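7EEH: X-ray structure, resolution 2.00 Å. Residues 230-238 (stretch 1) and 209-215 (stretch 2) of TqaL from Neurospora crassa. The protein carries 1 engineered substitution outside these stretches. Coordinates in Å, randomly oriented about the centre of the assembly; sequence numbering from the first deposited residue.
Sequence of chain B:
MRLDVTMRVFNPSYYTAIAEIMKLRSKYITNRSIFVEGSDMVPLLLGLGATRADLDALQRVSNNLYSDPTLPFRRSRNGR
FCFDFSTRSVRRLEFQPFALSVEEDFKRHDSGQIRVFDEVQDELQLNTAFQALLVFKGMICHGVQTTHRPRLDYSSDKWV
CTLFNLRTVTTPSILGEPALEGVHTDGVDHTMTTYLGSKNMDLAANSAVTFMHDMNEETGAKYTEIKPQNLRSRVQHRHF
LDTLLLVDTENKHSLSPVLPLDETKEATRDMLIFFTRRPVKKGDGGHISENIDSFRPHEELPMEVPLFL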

# COMPACT_ATOMS: atom_id res chain seq x y z
N ASN B 230 4.59 10.62 36.85
CA ASN B 230 4.07 9.27 36.69
C ASN B 230 3.16 9.14 35.49
O ASN B 230 2.54 8.09 35.30
CB ASN B 230 3.36 8.83 37.97
CG ASN B 230 4.33 8.62 39.12
OD1 ASN B 230 4.78 9.57 39.74
ND2 ASN B 230 4.71 7.37 39.35
N LEU B 231 3.09 10.18 34.65
CA LEU B 231 2.19 10.22 33.52
C LEU B 231 2.82 9.56 32.30
O LEU B 231 3.90 9.97 31.85
CB LEU B 231 1.82 11.66 33.21
CG LEU B 231 0.63 11.69 32.26
CD1 LEU B 231 -0.67 11.62 33.03
CD2 LEU B 231 0.71 12.94 31.47
N ARG B 232 2.15 8.54 31.77
CA ARG B 232 2.62 7.81 30.60
C ARG B 232 1.97 8.25 29.30
O ARG B 232 2.58 8.12 28.24
CB ARG B 232 2.39 6.31 30.79
CG ARG B 232 3.07 5.76 32.03
CD ARG B 232 4.05 4.66 31.64
NE ARG B 232 3.34 3.43 31.32
CZ ARG B 232 3.51 2.27 31.95
NH1 ARG B 232 4.39 2.17 32.95
NH2 ARG B 232 2.81 1.20 31.59
N SER B 233 0.73 8.75 29.35
CA SER B 233 0.06 9.16 28.14
C SER B 233 -1.11 10.06 28.50
O SER B 233 -1.67 9.95 29.59
CB SER B 233 -0.44 7.95 27.35
OG SER B 233 -0.74 8.33 26.02
N ARG B 234 -1.46 10.94 27.57
CA ARG B 234 -2.65 11.78 27.65
C ARG B 234 -3.36 11.70 26.32
O ARG B 234 -2.76 11.92 25.27
CB ARG B 234 -2.28 13.24 27.98
CG ARG B 234 -3.46 14.22 28.09
CD ARG B 234 -3.87 14.79 26.71
NE ARG B 234 -4.75 15.95 26.82
CZ ARG B 234 -5.48 16.43 25.82
NH1 ARG B 234 -5.44 15.86 24.62
NH2 ARG B 234 -6.25 17.50 26.01
N VAL B 235 -4.66 11.42 26.36
CA VAL B 235 -5.42 11.19 25.14
C VAL B 235 -6.82 11.77 25.30
O VAL B 235 -7.34 11.90 26.41
CB VAL B 235 -5.45 9.69 24.82
CG1 VAL B 235 -6.57 8.98 25.54
CG2 VAL B 235 -5.58 9.52 23.38
N GLN B 236 -7.44 12.13 24.17
CA GLN B 236 -8.78 12.72 24.19
C GLN B 236 -9.56 12.28 22.95
O GLN B 236 -9.26 12.72 21.84
CB GLN B 236 -8.70 14.24 24.26
CG GLN B 236 -10.06 14.89 24.44
CD GLN B 236 -10.02 16.39 24.20
OE1 GLN B 236 -9.37 16.86 23.27
NE2 GLN B 236 -10.70 17.14 25.05
N HIS B 237 -10.58 11.44 23.13
CA HIS B 237 -11.44 11.12 22.01
C HIS B 237 -12.20 12.37 21.58
O HIS B 237 -12.74 13.10 22.41
CB HIS B 237 -12.45 10.04 22.38
CG HIS B 237 -11.86 8.80 22.97
ND1 HIS B 237 -11.33 8.76 24.24
CD2 HIS B 237 -11.80 7.53 22.50
CE1 HIS B 237 -10.95 7.52 24.52
NE2 HIS B 237 -11.23 6.76 23.49
N ARG B 238 -12.25 12.62 20.28
CA ARG B 238 -13.03 13.74 19.75
C ARG B 238 -13.77 13.43 18.46
O ARG B 238 -14.73 14.13 18.15
CB ARG B 238 -12.13 14.97 19.51
CG ARG B 238 -11.02 15.16 20.53
CD ARG B 238 -9.90 16.06 20.02
NE ARG B 238 -10.43 17.21 19.30
CZ ARG B 238 -9.83 18.40 19.25
NH1 ARG B 238 -8.68 18.59 19.88
NH2 ARG B 238 -10.39 19.40 18.57
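Stretch 2 209-215: VTFMHDM

Stretch 2 lies beside stretch 1 as an antiparallel β-strand neighbour. The two strand axes make an angle of 161° and approach to 4.5 Å. Phi and psi are extended along the pairing, except at Arg232 (-99/-28), where stretch 1 carries a β-bulge. Leu231 pairs with His213, Ser233 with Met212, Arg234 with Phe211 and Val235 with Thr210.

Thr210 and Val235 exchange two backbone hydrogen bonds: Thr210 N to Val235 O, 2.7 Å, and Val235 N to Thr210 O, 2.8 Å. Met212 N donates to Ser233 O at 2.8 Å. At the bulge, Met212 O accepts from both Arg232 N (2.7 Å) and Ser233 N (3.2 Å), so one carbonyl serves two successive amides. Beyond it, Asp214 N donates to Asn230 O at 3.0 Å.

Leu231, Arg234, Phe211 and His213 project to one face of the sheet. Leu231 is t at chi1 and p at chi2, and its end comes nearer stretch 2 than its CA-to-CB bond suggests. Leu231 CD1 lies 3.7 Å from Phe211 CD1 and 3.9 Å from His213 ND1. Phe211 is m, with chi2 at -85°. This places Phe211 CE1 3.7 Å from Arg234 CG, so the ring meets both Leu231 and the aliphatic part of Arg234. Arg234 is t at chi1 and m at chi2. Its guanidinium has Val209 CG2 over one face, 3.6 Å from Arg234 NH2, and also bonds elsewhere in the structure. His213 is m; its NE2 is bonded elsewhere in the structure, but its buried ND1 has no partner in the model.

Ser233, Met212, Val235 and Thr210 occupy the other face. Selenomethionine Met212 is m, t, p, and its SE stands 4.2 Å from Ser233 CB. Val235, with chi1 at 86°, packs its CG1 3.5 Å from Thr210 CB. Thr210 is m. Thr210 OG1 is hydrogen-bonded to water 1 at 2.6 Å, and the same water is hydrogen-bonded to His237 ND1 at 2.9 Å. His237 is m at chi1, and Thr210 OG1 lies at its ring edge, 4.1 Å from His237 CE1.

At the bulge, the CA-to-CB bond of Arg232 points toward stretch 2. Arg232 CG reaches 3.7 Å from His213 C, and Arg232 NH1 lies 3.4 Å from Asp214 CB. His213 O and Asp214 CA sit over one face of its guanidinium.

Asn230 is m and Asp214 is p. Asn230 ND2 donates to Asp214 OD1 at 2.8 Å, adding a side-chain bond beside the backbone link between these residues.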

# COMPACT_ATOMS: atom_id res chain seq x y z
N VAL B 209 -10.79 13.68 29.04
CA VAL B 209 -9.41 13.32 28.70
C VAL B 209 -9.04 12.07 29.48
O VAL B 209 -9.29 11.99 30.68
CB VAL B 209 -8.44 14.48 29.02
CG1 VAL B 209 -7.00 13.99 29.00
CG2 VAL B 209 -8.63 15.61 28.01
N THR B 210 -8.44 11.09 28.79
CA THR B 210 -7.95 9.88 29.44
C THR B 210 -6.46 10.04 29.69
O THR B 210 -5.69 10.25 28.74
CB THR B 210 -8.23 8.63 28.59
OG1 THR B 210 -9.61 8.59 28.22
CG2 THR B 210 -7.85 7.34 29.35
N PHE B 211 -6.06 9.98 30.96
CA PHE B 211 -4.65 9.93 31.35
C PHE B 211 -4.27 8.49 31.63
O PHE B 211 -5.05 7.73 32.19
CB PHE B 211 -4.39 10.78 32.60
CG PHE B 211 -4.77 12.22 32.44
CD1 PHE B 211 -3.89 13.11 31.87
CD2 PHE B 211 -6.03 12.67 32.83
CE1 PHE B 211 -4.24 14.44 31.69
CE2 PHE B 211 -6.39 14.00 32.66
CZ PHE B 211 -5.48 14.89 32.09
N MSE B 212 -3.06 8.11 31.24
CA MSE B 212 -2.56 6.83 31.69
C MSE B 212 -1.30 7.05 32.49
O MSE B 212 -0.48 7.91 32.16
CB MSE B 212 -2.32 5.91 30.52
CG MSE B 212 -3.62 5.49 29.83
SE MSE B 212 -3.08 4.79 28.12
CE MSE B 212 -1.73 3.62 28.79
N HIS B 213 -1.16 6.24 33.54
CA HIS B 213 -0.14 6.42 34.55
C HIS B 213 0.63 5.12 34.70
O HIS B 213 0.12 4.04 34.38
CB HIS B 213 -0.75 6.84 35.90
CG HIS B 213 -1.94 7.73 35.78
ND1 HIS B 213 -1.84 9.11 35.74
CD2 HIS B 213 -3.27 7.45 35.71
CE1 HIS B 213 -3.05 9.63 35.64
NE2 HIS B 213 -3.93 8.65 35.62
N ASP B 214 1.87 5.22 35.17
CA ASP B 214 2.59 4.01 35.52
C ASP B 214 2.04 3.46 36.84
O ASP B 214 1.20 4.08 37.50
CB ASP B 214 4.11 4.28 35.59
CG ASP B 214 4.50 5.26 36.68
OD1 ASP B 214 4.10 5.07 37.85
OD2 ASP B 214 5.24 6.22 36.39
N MSE B 215 2.48 2.27 37.19
CA MSE B 215 1.95 1.55 38.36
C MSE B 215 2.28 2.22 39.69
O MSE B 215 1.73 1.84 40.67
CB MSE B 215 2.35 0.08 38.32
CG MSE B 215 2.00 -0.57 37.01
SE MSE B 215 0.11 -0.67 36.77
CE MSE B 215 -0.43 -1.84 38.16
O HOH W 1 -10.53 10.27 26.53